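PDB 1UES: superoxide dismutase [Mn/Fe] from Porphyromonas gingivalis, which catalyses the dismutation of superoxide radicals to oxygen and hydrogen peroxide, using one manganese or iron ion in each subunit of a homodimer. Local coordinates for residues T55-S60 with N66-T71; S135-P140 with V146-N151. The protein carries 1 engineered substitution. One frame throughout, in Å; residues are numbered along the deposited sequence.

Contact 1. Residues T55-S60 with N66-T71; sequences TIVQKS and NNAGQT
I56 and V57, neighbours on the short helix 53-59, close on A68 of the long helix 62-79 within the alpha-hairpin domain of the iron/manganese superoxide dismutases, a worked example of two helices packed through a small pair, A68 and G69. I56 comes first along the chain. Its CG2 branch, anti to the backbone N while CG1 lies anti to the carbonyl carbon, reaches A68 CB at 3.6 Å, and its side chain also meets F48 and I64. V57 follows and presents CG2 to the same methyl, with 3.8 Å between V57 CG2 and A68 CB; that branch also lies against the A68 backbone, 3.6 Å from A68 O. The A68 methyl is thus shared by two branched side chains. Next to it, G69 brings no side chain of its own, and the CA atoms of V57 and G69 come within 5.5 Å although the segment axes stay 8.7 Å apart, their N-to-C directions 126° from each other. F65 and L72 on helix 62-79 extend the apolar surroundings of V57. S60, where the backbone leaves helical geometry, ends the walk. Its OG turns back on the preceding helical turn, so that I56 O accepts from two S60 donors on opposite faces of its carbonyl plane: S60 N at 2.8 Å, and S60 OG at 2.7 Å, lying 38° out of that plane.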
loop_
_atom_site.group_PDB
_atom_site.type_symbol
_atom_site.label_atom_id
_atom_site.label_comp_id
_atom_site.label_asym_id
_atom_site.label_seq_id
_atom_site.Cartn_x
_atom_site.Cartn_y
_atom_site.Cartn_z
ATOM N N THR A 55 -6.388 23.680 4.185
ATOM C CA THR A 55 -7.852 23.754 4.183
ATOM C C THR A 55 -8.425 22.560 3.427
ATOM O O THR A 55 -9.392 21.941 3.842
ATOM C CB THR A 55 -8.327 25.061 3.505
ATOM O OG1 THR A 55 -7.914 26.178 4.301
ATOM C CG2 THR A 55 -9.845 25.088 3.341
ATOM N N ILE A 56 -7.816 22.220 2.299
ATOM C CA ILE A 56 -8.329 21.088 1.550
ATOM C C ILE A 56 -8.211 19.784 2.343
ATOM O O ILE A 56 -9.097 18.941 2.278
ATOM C CB ILE A 56 -7.592 20.938 0.198
ATOM C CG1 ILE A 56 -7.732 22.231 -0.608
ATOM C CG2 ILE A 56 -8.165 19.761 -0.568
ATOM C CD1 ILE A 56 -6.807 22.287 -1.841
ATOM N N VAL A 57 -7.115 19.605 3.079
ATOM C CA VAL A 57 -6.963 18.376 3.845
ATOM C C VAL A 57 -7.956 18.319 5.010
ATOM O O VAL A 57 -8.425 17.248 5.361
ATOM C CB VAL A 57 -5.513 18.201 4.401
ATOM C CG1 VAL A 57 -5.420 16.897 5.219
ATOM C CG2 VAL A 57 -4.497 18.153 3.240
ATOM N N GLN A 58 -8.263 19.466 5.601
ATOM C CA GLN A 58 -9.220 19.497 6.715
ATOM C C GLN A 58 -10.664 19.294 6.288
ATOM O O GLN A 58 -11.480 18.795 7.072
ATOM C CB GLN A 58 -9.174 20.830 7.464
ATOM C CG GLN A 58 -7.819 21.356 7.821
ATOM C CD GLN A 58 -7.881 22.735 8.440
ATOM O OE1 GLN A 58 -7.329 22.962 9.518
ATOM N NE2 GLN A 58 -8.537 23.672 7.759
ATOM N N LYS A 59 -10.989 19.648 5.048
ATOM C CA LYS A 59 -12.382 19.573 4.605
ATOM C C LYS A 59 -12.778 18.625 3.486
ATOM O O LYS A 59 -13.933 18.201 3.407
ATOM C CB LYS A 59 -12.867 20.967 4.182
ATOM C CG LYS A 59 -12.420 22.153 5.044
ATOM C CD LYS A 59 -12.679 23.469 4.283
ATOM C CE LYS A 59 -13.542 24.428 5.074
ATOM N NZ LYS A 59 -12.740 25.570 5.618
ATOM N N SER A 60 -11.858 18.313 2.588
ATOM C CA SER A 60 -12.218 17.467 1.471
ATOM C C SER A 60 -12.426 15.999 1.763
ATOM O O SER A 60 -12.138 15.513 2.859
ATOM C CB SER A 60 -11.184 17.618 0.355
ATOM O OG SER A 60 -9.979 16.959 0.690
ATOM N N ASN A 66 -7.654 12.224 -0.990
ATOM C CA ASN A 66 -6.518 11.303 -1.153
ATOM C C ASN A 66 -5.282 12.008 -1.701
ATOM O O ASN A 66 -4.147 11.767 -1.239
ATOM C CB ASN A 66 -6.910 10.113 -2.061
ATOM C CG ASN A 66 -7.896 9.167 -1.387
ATOM O OD1 ASN A 66 -8.005 9.159 -0.161
ATOM N ND2 ASN A 66 -8.632 8.368 -2.189
ATOM N N ASN A 67 -5.470 12.908 -2.666
ATOM C CA ASN A 67 -4.302 13.575 -3.210
ATOM C C ASN A 67 -3.823 14.718 -2.343
ATOM O O ASN A 67 -2.632 14.937 -2.221
ATOM C CB ASN A 67 -4.568 14.024 -4.643
ATOM C CG ASN A 67 -4.673 12.847 -5.583
ATOM O OD1 ASN A 67 -3.655 12.218 -5.914
ATOM N ND2 ASN A 67 -5.887 12.539 -6.038
ATOM N N ALA A 68 -4.758 15.400 -1.687
ATOM C CA ALA A 68 -4.404 16.513 -0.795
ATOM C C ALA A 68 -3.628 15.965 0.409
ATOM O O ALA A 68 -2.552 16.482 0.757
ATOM C CB ALA A 68 -5.693 17.223 -0.299
ATOM N N GLY A 69 -4.202 14.935 1.047
ATOM C CA GLY A 69 -3.590 14.324 2.209
ATOM C C GLY A 69 -2.207 13.826 1.862
ATOM O O GLY A 69 -1.286 14.057 2.635
ATOM N N GLN A 70 -2.064 13.188 0.697
ATOM C CA GLN A 70 -0.746 12.685 0.288
ATOM C C GLN A 70 0.224 13.834 0.047
ATOM O O GLN A 70 1.399 13.734 0.420
ATOM C CB GLN A 70 -0.861 11.801 -0.957
ATOM C CG GLN A 70 -1.377 10.377 -0.659
ATOM C CD GLN A 70 -0.512 9.616 0.366
ATOM O OE1 GLN A 70 -0.598 9.866 1.569
ATOM N NE2 GLN A 70 0.307 8.689 -0.114
ATOM N N THR A 71 -0.241 14.928 -0.559
ATOM C CA THR A 71 0.646 16.053 -0.792
ATOM C C THR A 71 1.124 16.614 0.535
ATOM O O THR A 71 2.310 16.786 0.750
ATOM C CB THR A 71 -0.026 17.157 -1.630
ATOM O OG1 THR A 71 -0.369 16.613 -2.894
ATOM C CG2 THR A 71 0.908 18.312 -1.877
#

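Contact 2. Residues S135-P140 with V146-N151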
loop_
_atom_site.group_PDB
_atom_site.type_symbol
_atom_site.label_atom_id
_atom_site.label_comp_id
_atom_site.label_asym_id
_atom_site.label_seq_id
_atom_site.Cartn_x
_atom_site.Cartn_y
_atom_site.Cartn_z
ATOM N N SER A 135 0.431 12.322 20.895
ATOM C CA SER A 135 -0.233 11.068 20.590
ATOM C C SER A 135 0.414 10.454 19.378
ATOM O O SER A 135 0.973 11.156 18.538
ATOM C CB SER A 135 -1.718 11.281 20.290
ATOM O OG SER A 135 -1.922 12.143 19.172
ATOM N N ILE A 136 0.350 9.134 19.299
ATOM C CA ILE A 136 0.869 8.441 18.130
ATOM C C ILE A 136 -0.402 8.073 17.377
ATOM O O ILE A 136 -1.297 7.424 17.925
ATOM C CB ILE A 136 1.656 7.191 18.516
ATOM C CG1 ILE A 136 2.893 7.613 19.319
ATOM C CG2 ILE A 136 1.984 6.378 17.259
ATOM C CD1 ILE A 136 3.846 6.523 19.648
ATOM N N GLU A 137 -0.503 8.539 16.137
ATOM C CA GLU A 137 -1.678 8.289 15.312
ATOM C C GLU A 137 -1.348 7.381 14.139
ATOM O O GLU A 137 -0.366 7.597 13.451
ATOM C CB GLU A 137 -2.224 9.615 14.764
ATOM C CG GLU A 137 -2.474 10.677 15.809
ATOM C CD GLU A 137 -3.744 10.428 16.606
ATOM O OE1 GLU A 137 -4.625 9.670 16.121
ATOM O OE2 GLU A 137 -3.863 10.997 17.708
ATOM N N LYS A 138 -2.158 6.354 13.921
ATOM C CA LYS A 138 -1.952 5.465 12.779
ATOM C C LYS A 138 -2.927 5.961 11.710
ATOM O O LYS A 138 -4.149 5.975 11.926
ATOM C CB LYS A 138 -2.249 4.014 13.162
ATOM C CG LYS A 138 -1.154 3.357 14.015
ATOM C CD LYS A 138 -1.613 2.006 14.534
ATOM C CE LYS A 138 -1.394 0.927 13.495
ATOM N NZ LYS A 138 -2.694 0.355 13.012
ATOM N N GLU A 139 -2.390 6.386 10.566
ATOM C CA GLU A 139 -3.219 6.941 9.510
ATOM C C GLU A 139 -3.194 6.104 8.237
ATOM O O GLU A 139 -2.233 6.164 7.446
ATOM C CB GLU A 139 -2.751 8.375 9.197
ATOM C CG GLU A 139 -2.908 9.338 10.348
ATOM C CD GLU A 139 -4.351 9.775 10.529
ATOM O OE1 GLU A 139 -5.235 9.235 9.826
ATOM O OE2 GLU A 139 -4.611 10.650 11.377
ATOM N N PRO A 140 -4.243 5.301 8.019
ATOM C CA PRO A 140 -4.243 4.495 6.799
ATOM C C PRO A 140 -4.306 5.375 5.544
ATOM O O PRO A 140 -4.911 6.459 5.529
ATOM C CB PRO A 140 -5.491 3.628 6.921
ATOM C CG PRO A 140 -5.894 3.714 8.403
ATOM C CD PRO A 140 -5.435 5.074 8.853
ATOM N N VAL A 146 -4.207 16.496 10.860
ATOM C CA VAL A 146 -4.936 17.742 10.671
ATOM C C VAL A 146 -6.415 17.495 10.425
ATOM O O VAL A 146 -7.252 18.369 10.658
ATOM C CB VAL A 146 -4.364 18.623 9.509
ATOM C CG1 VAL A 146 -2.896 18.795 9.678
ATOM C CG2 VAL A 146 -4.698 18.024 8.159
ATOM N N ARG A 147 -6.768 16.308 9.953
ATOM C CA ARG A 147 -8.179 16.046 9.713
ATOM C C ARG A 147 -8.926 15.912 11.051
ATOM O O ARG A 147 -10.155 15.888 11.078
ATOM C CB ARG A 147 -8.353 14.774 8.871
ATOM C CG ARG A 147 -9.560 14.802 7.934
ATOM C CD ARG A 147 -9.736 13.452 7.240
ATOM N NE ARG A 147 -10.509 13.559 5.997
ATOM C CZ ARG A 147 -11.005 12.521 5.335
ATOM N NH1 ARG A 147 -10.815 11.284 5.792
ATOM N NH2 ARG A 147 -11.688 12.716 4.214
ATOM N N LYS A 148 -8.164 15.842 12.147
ATOM C CA LYS A 148 -8.703 15.700 13.508
ATOM C C LYS A 148 -8.425 16.934 14.367
ATOM O O LYS A 148 -8.626 16.918 15.577
ATOM C CB LYS A 148 -8.045 14.493 14.184
ATOM C CG LYS A 148 -8.951 13.325 14.416
ATOM C CD LYS A 148 -8.185 12.215 15.126
ATOM C CE LYS A 148 -6.712 12.226 14.763
ATOM N NZ LYS A 148 -6.479 11.469 13.505
ATOM N N GLY A 149 -7.921 17.990 13.752
ATOM C CA GLY A 149 -7.607 19.207 14.479
ATOM C C GLY A 149 -6.263 19.178 15.193
ATOM O O GLY A 149 -5.877 20.142 15.845
ATOM N N LEU A 150 -5.528 18.078 15.043
ATOM C CA LEU A 150 -4.229 17.910 15.693
ATOM C C LEU A 150 -3.077 18.499 14.887
ATOM O O LEU A 150 -3.195 18.720 13.665
ATOM C CB LEU A 150 -3.960 16.428 15.935
ATOM C CG LEU A 150 -4.901 15.789 16.954
ATOM C CD1 LEU A 150 -4.670 14.297 17.041
ATOM C CD2 LEU A 150 -4.661 16.437 18.305
ATOM N N ASN A 151 -1.959 18.722 15.578
ATOM C CA ASN A 151 -0.762 19.287 14.985
ATOM C C ASN A 151 0.189 18.178 14.564
ATOM O O ASN A 151 0.697 17.463 15.410
ATOM C CB ASN A 151 -0.055 20.162 16.016
ATOM C CG ASN A 151 1.026 20.981 15.418
ATOM O OD1 ASN A 151 0.844 21.575 14.355
ATOM N ND2 ASN A 151 2.170 21.043 16.090
HETATM O O HOH W 1 -6.996 12.043 11.047
#
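K148 extends its ammonium group from the loop 146-151 toward E139 on the edge strand 135-140, illustrating how one lysine can serve two carboxylates of a strand, one closely and the other at long range. K148 NZ lies 2.9 Å from E139 OE2, a salt bridge whose hydrogen bond is weak. The two side chains come from opposite directions, and the lysine chain bends at chi3 (-30°) and chi4 (-85°) to bring its end to the acid. A water bridges the pair: it accepts from K148 NZ at 2.6 Å and lies 2.8 Å from E139 OE2, to which it can donate, though other acceptors compete for its protons. E137 makes a second, long salt bridge to the same lysine, E137 OE1 lying 3.7 Å from K148 NZ. Its other oxygen is held within the strand: S135 OG donates to E137 OE2 at 2.7 Å and is received on the anti lone pair of that oxygen, the one turned away from OE1. L150 crosses E137 at about a right angle and sets its CD1 methyl 3.5 Å from that same OE2, an apolar neighbour on the loop side. W125 of strand 122-128 touches the side chains of both E137 and E139. Together E137, E139 and K148 form a salt-bridge network between an outer strand of the three-stranded antiparallel sheet of the C-terminal domain and the connection that leads to strand 151-157.

Overall arrangement
Contact 1 comes first along the chain, in the N-terminal alpha-hairpin domain, and contact 2 follows in the C-terminal domain. Their centres are nevertheless only 13 Å apart, and they touch. R147 NH2 and S60 O make a probable hydrogen bond at 3.1 Å, and V57 packs on V146, so the loop between strands 134-140 and 151-157 rests on the end of helix 53-59. Contact 1 lies partly on the helix that carries the manganese ligand H74, and contact 2 includes the loop leading into strand 151-157, whose last residue is the ligand D157. Their meeting is one place where the two domains touch, with the side chains of G69 and E139 about 11 and 12 Å from the manganese.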